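Local coordinates for beta chain (Acipenser persicus, PDB 6IYH), which binds haem as the beta chain of a four-chain globin assembly and so probably carries oxygen in sturgeon blood, at residues E20-Q25 with D107-V112; L30-P35 with S48-I53. One frame throughout, in Å; residues are numbered along the deposited sequence. Where two conformers were deposited one is given.

Interaction 1: residues E20-Q25 with D107-V112; sequences ESVGAQ and DCLSIV. With PGO (S-1,2-propanediol), chain E.
Val22 and Gln25 of helix 19-33 meet Val112 and Leu109 of helix 100-117, the B and G helices of the globin fold. The contact is mainly apolar. The short axes approach to 9.5 Å, with 134° between their directions. CG1 of Val22 lies anti to its backbone N (chi1 166°), which puts this methyl against two partners. It is 3.8 Å from CD1 of Leu109 and 3.9 Å from CG1 of Val112. Val112 uses both methyls. CG1 also touches the amide oxygen OE1 of Gln25 at 3.8 Å, while CG2 rests on CB of Gln25 at 3.9 Å. CB and OE1 of Gln25 both border the valine; the chain is extended beyond CG.

Asp107 takes no part in the helix packing. Its carboxylate is gripped at both oxygens by a propanediol, probably from the crystallisation liquor. O2 of the diol gives a bond of 2.5 Å to OD1, and O1 gives one of 2.8 Å to OD2. With an alanine in place of Asp107, both diol hydroxyls would probably lose their acceptors and the diol its two-point hold.

The Leu109 side chain lies about 6 Å from the haem. Arg29, further along helix 19-33, touches Val112, and helix 57-75 adds Leu67 against Val22.

Interaction 2: residues L30-P35 with S48-I53; sequences LLVVYP and SDAAAI
Ile53 places CG1 anti to its carbonyl carbon (chi1 -69°), and chi2 of 162° extends the chain to CD1, which reaches the end of helix 19-33. Val32 turns CG2 to meet it, with that methyl anti to its own carbonyl carbon. In the globin fold this joins the end of the B helix to the short D helix, here 50-55, with the C region, which begins as a 3-10 turn at Pro35, and the CD loop between them.

CD1 of Ile53 is the hub. It sits 3.8 Å from CG2 of Val32 and 3.9 Å from CB of Leu31. It also comes 3.9 Å from the carbonyl oxygen O of Leu31, an atom that accepts a hydrogen bond from Gln38. CG2 of Ile53 is the second branch. It lies 4.1 Å from both CB and CD1 of Leu31, so the leucine is touched near its root and at one tip. CG2 of Val32 also packs on Ala50, 3.9 Å from its CA. Ala50 offers just a methyl, and the backbone of the helix start can come close to the valine.

Phe41 and Thr37 also touch Leu31, whose side chain is about 7 Å from the haem. Val32 and Ala50 pack on a neighbouring subunit as well, so this corner borders the subunit interface.

Asp49 is the N-cap of helix 50-55. Its OD1 accepts from N of Ala52 at 3.0 Å, with an N-H...O angle of 162°, and the donor comes from above the carboxylate plane.

Both interactions use helix 19-33, and interaction 2 nests in the loop closed by interaction 1. Interaction 1 joins two long helices, its centre about 7 Å from the chain centre. Interaction 2, centred about 16 Å from there, packs a short helix on the end of helix 19-33. Both are largely buried and mainly apolar, with no hydrogen bond between their segments. Other subunits reach both, in interaction 2 including the touching Val32 and Ala50. The first sets valine and leucine methyls beside a glutamine amide; the second gathers around one isoleucine CD1, with Ala50 at the helix start. Their centres are about 14 Å apart; the two touch where SG of Cys108 lies 3.8 Å from CE2 of Tyr34.

Interaction 1: residues E20-Q25 with D107-V112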
ATOM      1  N   GLU B  20     -27.345   3.171 -10.457  1.00 13.81           N
ATOM      2  CA  GLU B  20     -27.951   2.900  -9.144  1.00 14.86           C
ATOM      3  C   GLU B  20     -27.564   1.516  -8.601  1.00 14.35           C
ATOM      4  O   GLU B  20     -27.089   1.361  -7.455  1.00 15.31           O
ATOM      5  CB  GLU B  20     -29.482   2.938  -9.264  1.00 18.39           C
ATOM      6  CG  GLU B  20     -29.984   4.341  -9.410  1.00 23.06           C
ATOM      7  CD  GLU B  20     -31.475   4.434  -9.682  1.00 30.51           C
ATOM      8  OE1 GLU B  20     -32.228   3.523  -9.275  1.00 39.24           O
ATOM      9  OE2 GLU B  20     -31.847   5.405 -10.315  1.00 34.08           O
ATOM     10  N   SER B  21     -27.709   0.512  -9.442  1.00 12.17           N
ATOM     11  CA  SER B  21     -27.381  -0.807  -9.074  1.00 11.92           C
ATOM     12  C   SER B  21     -25.886  -1.041  -8.892  1.00 11.69           C
ATOM     13  O   SER B  21     -25.461  -1.555  -7.866  1.00 10.27           O
ATOM     14  CB  SER B  21     -27.963  -1.751 -10.077  0.50 13.19           C
ATOM     15  OG  SER B  21     -27.618  -3.095  -9.805  0.50 17.09           O
ATOM     16  N   VAL B  22     -25.095  -0.676  -9.874  1.00 10.70           N
ATOM     17  CA  VAL B  22     -23.648  -0.853  -9.789  1.00  9.92           C
ATOM     18  C   VAL B  22     -23.077   0.027  -8.681  1.00 10.48           C
ATOM     19  O   VAL B  22     -22.244  -0.402  -7.921  1.00  9.05           O
ATOM     20  CB  VAL B  22     -22.970  -0.534 -11.140  1.00 10.67           C
ATOM     21  CG1 VAL B  22     -21.451  -0.351 -11.072  1.00 11.44           C
ATOM     22  CG2 VAL B  22     -23.391  -1.635 -12.110  1.00 11.37           C
ATOM     23  N   GLY B  23     -23.561   1.235  -8.545  1.00  9.28           N
ATOM     24  CA  GLY B  23     -23.023   2.166  -7.540  1.00 10.87           C
ATOM     25  C   GLY B  23     -23.396   1.689  -6.135  1.00 10.52           C
ATOM     26  O   GLY B  23     -22.509   1.654  -5.267  1.00 10.19           O
ATOM     27  N   ALA B  24     -24.638   1.283  -5.906  1.00 10.27           N
ATOM     28  CA  ALA B  24     -25.022   0.724  -4.618  1.00 10.44           C
ATOM     29  C   ALA B  24     -24.166  -0.518  -4.298  1.00 11.22           C
ATOM     30  O   ALA B  24     -23.652  -0.697  -3.151  1.00 10.63           O
ATOM     31  CB  ALA B  24     -26.501   0.357  -4.568  1.00 10.91           C
ATOM     32  N   GLN B  25     -24.061  -1.431  -5.259  1.00 10.74           N
ATOM     33  CA  GLN B  25     -23.285  -2.703  -5.042  1.00 10.78           C
ATOM     34  C   GLN B  25     -21.836  -2.424  -4.692  1.00  9.79           C
ATOM     35  O   GLN B  25     -21.292  -3.088  -3.774  1.00  9.81           O
ATOM     36  CB  GLN B  25     -23.350  -3.648  -6.186  1.00 13.20           C
ATOM     37  CG  GLN B  25     -24.732  -4.183  -6.372  1.00 17.09           C
ATOM     38  CD  GLN B  25     -24.875  -5.079  -7.580  1.00 26.19           C
ATOM     39  OE1 GLN B  25     -23.929  -5.811  -7.960  1.00 33.51           O
ATOM     40  NE2 GLN B  25     -26.119  -5.171  -8.086  1.00 31.18           N
ATOM     41  N   ASP B 107     -11.221  -1.343  -6.544  1.00  8.10           N
ATOM     42  CA  ASP B 107     -11.299  -2.793  -6.597  1.00  8.26           C
ATOM     43  C   ASP B 107     -12.719  -3.281  -6.518  1.00  7.46           C
ATOM     44  O   ASP B 107     -13.097  -4.269  -7.229  1.00  7.42           O
ATOM     45  CB  ASP B 107     -10.484  -3.429  -5.448  1.00  8.93           C
ATOM     46  CG  ASP B 107      -8.947  -3.290  -5.613  1.00 11.11           C
ATOM     47  OD1 ASP B 107      -8.458  -2.951  -6.710  1.00 11.99           O
ATOM     48  OD2 ASP B 107      -8.252  -3.682  -4.587  1.00 13.21           O
ATOM     49  N   CYS B 108     -13.550  -2.676  -5.649  1.00  6.97           N
ATOM     50  CA  CYS B 108     -14.919  -3.117  -5.487  1.00  7.73           C
ATOM     51  C   CYS B 108     -15.672  -2.834  -6.789  1.00  7.33           C
ATOM     52  O   CYS B 108     -16.467  -3.641  -7.219  1.00  8.60           O
ATOM     53  CB  CYS B 108     -15.656  -2.438  -4.361  1.00  7.09           C
ATOM     54  SG  CYS B 108     -14.999  -2.887  -2.713  1.00 10.03           S
ATOM     55  N   LEU B 109     -15.362  -1.727  -7.435  1.00  8.03           N
ATOM     56  CA  LEU B 109     -16.066  -1.364  -8.704  1.00  8.11           C
ATOM     57  C   LEU B 109     -15.733  -2.342  -9.802  1.00  8.56           C
ATOM     58  O   LEU B 109     -16.669  -2.853 -10.489  1.00  8.35           O
ATOM     59  CB  LEU B 109     -15.717   0.075  -9.092  1.00  8.79           C
ATOM     60  CG  LEU B 109     -16.293   0.494 -10.452  1.00 10.41           C
ATOM     61  CD1 LEU B 109     -17.771   0.367 -10.493  1.00 11.06           C
ATOM     62  CD2 LEU B 109     -15.851   1.914 -10.802  1.00 10.70           C
ATOM     63  N   SER B 110     -14.450  -2.698  -9.944  1.00  8.34           N
ATOM     64  CA  SER B 110     -14.073  -3.716 -10.950  1.00  9.18           C
ATOM     65  C   SER B 110     -14.766  -5.052 -10.720  1.00  9.05           C
ATOM     66  O   SER B 110     -15.263  -5.692 -11.646  1.00  9.22           O
ATOM     67  CB  SER B 110     -12.557  -3.888 -11.014  1.00  9.23           C
ATOM     68  OG  SER B 110     -12.179  -4.738 -12.041  1.00  9.88           O
ATOM     69  N   ILE B 111     -14.764  -5.503  -9.467  1.00  8.48           N
ATOM     70  CA  ILE B 111     -15.517  -6.697  -9.042  1.00  8.35           C
ATOM     71  C   ILE B 111     -16.979  -6.617  -9.387  1.00  8.67           C
ATOM     72  O   ILE B 111     -17.517  -7.551  -9.909  1.00  7.99           O
ATOM     73  CB  ILE B 111     -15.237  -7.024  -7.548  1.00  8.46           C
ATOM     74  CG1 ILE B 111     -13.817  -7.511  -7.384  1.00  9.00           C
ATOM     75  CG2 ILE B 111     -16.187  -7.999  -6.933  1.00  8.74           C
ATOM     76  CD1 ILE B 111     -13.199  -7.562  -5.971  1.00  8.32           C
ATOM     77  N   VAL B 112     -17.624  -5.517  -9.069  1.00  7.55           N
ATOM     78  CA  VAL B 112     -19.015  -5.359  -9.412  1.00  8.61           C
ATOM     79  C   VAL B 112     -19.224  -5.406 -10.976  1.00  8.48           C
ATOM     80  O   VAL B 112     -20.242  -5.974 -11.419  1.00  9.07           O
ATOM     81  CB  VAL B 112     -19.595  -4.098  -8.787  1.00  8.75           C
ATOM     82  CG1 VAL B 112     -20.999  -3.805  -9.340  1.00  8.82           C
ATOM     83  CG2 VAL B 112     -19.706  -4.266  -7.320  1.00  8.65           C
TER
HETATM   84  C1  PGO E 202      -4.872  -4.364  -5.727  1.00 36.14           C
HETATM   85  C2  PGO E 202      -5.563  -3.767  -6.972  1.00 34.67           C
HETATM   86  C3  PGO E 202      -4.597  -3.643  -8.074  1.00 41.53           C
HETATM   87  O1  PGO E 202      -5.791  -4.943  -4.764  1.00 37.05           O
HETATM   88  O2  PGO E 202      -5.992  -2.401  -6.873  1.00 31.89           O

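Interaction 2: residues L30-P35 with S48-I53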
ATOM      1  N   LEU B  30     -17.617  -1.887  -0.465  1.00  8.00           N
ATOM      2  CA  LEU B  30     -16.623  -1.141   0.204  1.00  8.01           C
ATOM      3  C   LEU B  30     -16.852  -1.213   1.727  1.00  8.16           C
ATOM      4  O   LEU B  30     -15.950  -1.457   2.535  1.00  7.58           O
ATOM      5  CB  LEU B  30     -16.573   0.317  -0.252  1.00  8.23           C
ATOM      6  CG  LEU B  30     -15.557   1.156   0.474  1.00  9.18           C
ATOM      7  CD1 LEU B  30     -14.160   0.827   0.047  1.00 10.46           C
ATOM      8  CD2 LEU B  30     -15.861   2.616   0.320  1.00 10.29           C
ATOM      9  N   LEU B  31     -18.081  -0.939   2.118  1.00  7.54           N
ATOM     10  CA  LEU B  31     -18.413  -0.837   3.560  1.00  7.81           C
ATOM     11  C   LEU B  31     -18.403  -2.190   4.301  1.00  7.71           C
ATOM     12  O   LEU B  31     -18.064  -2.230   5.535  1.00  8.17           O
ATOM     13  CB  LEU B  31     -19.772  -0.152   3.705  1.00  8.01           C
ATOM     14  CG  LEU B  31     -19.834   1.292   3.228  1.00  8.65           C
ATOM     15  CD1 LEU B  31     -21.301   1.723   3.279  1.00  9.16           C
ATOM     16  CD2 LEU B  31     -18.988   2.169   4.128  1.00  9.34           C
ATOM     17  N   VAL B  32     -18.703  -3.272   3.588  1.00  7.50           N
ATOM     18  CA  VAL B  32     -18.647  -4.602   4.182  1.00  8.49           C
ATOM     19  C   VAL B  32     -17.193  -5.124   4.189  1.00  8.71           C
ATOM     20  O   VAL B  32     -16.746  -5.691   5.257  1.00  8.47           O
ATOM     21  CB  VAL B  32     -19.588  -5.607   3.458  1.00  8.64           C
ATOM     22  CG1 VAL B  32     -19.310  -7.050   3.923  1.00 10.05           C
ATOM     23  CG2 VAL B  32     -21.039  -5.170   3.685  1.00  8.74           C
ATOM     24  N   VAL B  33     -16.475  -5.023   3.077  1.00  7.87           N
ATOM     25  CA  VAL B  33     -15.206  -5.665   2.979  1.00  7.93           C
ATOM     26  C   VAL B  33     -14.122  -4.880   3.739  1.00  8.43           C
ATOM     27  O   VAL B  33     -13.142  -5.450   4.230  1.00  8.80           O
ATOM     28  CB  VAL B  33     -14.825  -5.888   1.491  1.00  7.54           C
ATOM     29  CG1 VAL B  33     -13.422  -6.415   1.264  1.00  7.79           C
ATOM     30  CG2 VAL B  33     -15.855  -6.779   0.789  1.00  8.85           C
ATOM     31  N   TYR B  34     -14.219  -3.543   3.691  1.00  7.86           N
ATOM     32  CA  TYR B  34     -13.262  -2.641   4.367  1.00  8.55           C
ATOM     33  C   TYR B  34     -14.015  -1.841   5.397  1.00  8.87           C
ATOM     34  O   TYR B  34     -14.156  -0.628   5.268  1.00  8.83           O
ATOM     35  CB  TYR B  34     -12.673  -1.767   3.281  1.00  8.85           C
ATOM     36  CG  TYR B  34     -12.098  -2.540   2.132  1.00  9.38           C
ATOM     37  CD1 TYR B  34     -10.808  -3.138   2.186  1.00 10.58           C
ATOM     38  CD2 TYR B  34     -12.857  -2.760   0.973  1.00  9.38           C
ATOM     39  CE1 TYR B  34     -10.301  -3.852   1.073  1.00  9.61           C
ATOM     40  CE2 TYR B  34     -12.354  -3.499  -0.068  1.00 10.45           C
ATOM     41  CZ  TYR B  34     -11.083  -4.003  -0.052  1.00 10.50           C
ATOM     42  OH  TYR B  34     -10.630  -4.779  -1.187  1.00 13.39           O
ATOM     43  N   PRO B  35     -14.387  -2.478   6.493  1.00  9.50           N
ATOM     44  CA  PRO B  35     -15.448  -1.827   7.353  1.00  9.86           C
ATOM     45  C   PRO B  35     -15.053  -0.592   8.133  1.00 10.00           C
ATOM     46  O   PRO B  35     -15.898   0.224   8.573  1.00 10.78           O
ATOM     47  CB  PRO B  35     -15.902  -2.982   8.250  1.00  9.87           C
ATOM     48  CG  PRO B  35     -14.811  -3.956   8.256  1.00  9.92           C
ATOM     49  CD  PRO B  35     -14.217  -3.884   6.876  1.00  9.48           C
ATOM     50  N   SER B  48     -23.314  -0.807  10.292  1.00 22.62           N
ATOM     51  CA  SER B  48     -22.333  -1.600  11.035  1.00 24.24           C
ATOM     52  C   SER B  48     -22.400  -3.090  10.756  1.00 27.44           C
ATOM     53  O   SER B  48     -21.616  -3.814  11.351  1.00 27.62           O
ATOM     54  CB  SER B  48     -22.515  -1.406  12.549  1.00 26.72           C
ATOM     55  OG  SER B  48     -23.733  -2.000  12.938  1.00 29.59           O
ATOM     56  N   ASP B  49     -23.339  -3.588   9.947  1.00 23.10           N
ATOM     57  CA  ASP B  49     -23.369  -4.977   9.568  1.00 24.65           C
ATOM     58  C   ASP B  49     -23.892  -5.120   8.159  1.00 22.14           C
ATOM     59  O   ASP B  49     -24.537  -4.186   7.649  1.00 20.52           O
ATOM     60  CB  ASP B  49     -24.208  -5.819  10.529  1.00 25.64           C
ATOM     61  CG  ASP B  49     -25.671  -5.428  10.563  1.00 27.05           C
ATOM     62  OD1 ASP B  49     -26.457  -5.891   9.704  1.00 26.04           O
ATOM     63  OD2 ASP B  49     -25.999  -4.673  11.506  1.00 31.57           O
ATOM     64  N   ALA B  50     -23.564  -6.247   7.523  1.00 19.59           N
ATOM     65  CA  ALA B  50     -23.873  -6.448   6.093  1.00 17.18           C
ATOM     66  C   ALA B  50     -25.310  -6.242   5.672  1.00 19.09           C
ATOM     67  O   ALA B  50     -25.624  -5.670   4.593  1.00 16.03           O
ATOM     68  CB  ALA B  50     -23.370  -7.850   5.647  1.00 19.87           C
ATOM     69  N   ALA B  51     -26.225  -6.753   6.483  1.00 19.88           N
ATOM     70  CA  ALA B  51     -27.605  -6.690   6.111  1.00 21.80           C
ATOM     71  C   ALA B  51     -28.095  -5.222   6.190  1.00 18.26           C
ATOM     72  O   ALA B  51     -28.821  -4.730   5.237  1.00 18.92           O
ATOM     73  CB  ALA B  51     -28.435  -7.586   7.060  1.00 22.88           C
ATOM     74  N   ALA B  52     -27.668  -4.555   7.251  1.00 18.27           N
ATOM     75  CA  ALA B  52     -28.024  -3.116   7.447  1.00 18.41           C
ATOM     76  C   ALA B  52     -27.463  -2.222   6.328  1.00 17.23           C
ATOM     77  O   ALA B  52     -28.128  -1.348   5.797  1.00 17.69           O
ATOM     78  CB  ALA B  52     -27.527  -2.646   8.775  1.00 20.66           C
ATOM     79  N   ILE B  53     -26.217  -2.496   5.943  1.00 14.65           N
ATOM     80  CA  ILE B  53     -25.568  -1.772   4.853  1.00 14.71           C
ATOM     81  C   ILE B  53     -26.313  -1.989   3.559  1.00 13.38           C
ATOM     82  O   ILE B  53     -26.693  -1.017   2.832  1.00 12.17           O
ATOM     83  CB  ILE B  53     -24.101  -2.201   4.722  1.00 14.38           C
ATOM     84  CG1 ILE B  53     -23.252  -1.710   5.933  1.00 15.64           C
ATOM     85  CG2 ILE B  53     -23.531  -1.697   3.423  1.00 13.85           C
ATOM     86  CD1 ILE B  53     -21.924  -2.414   6.118  1.00 16.01           C
TER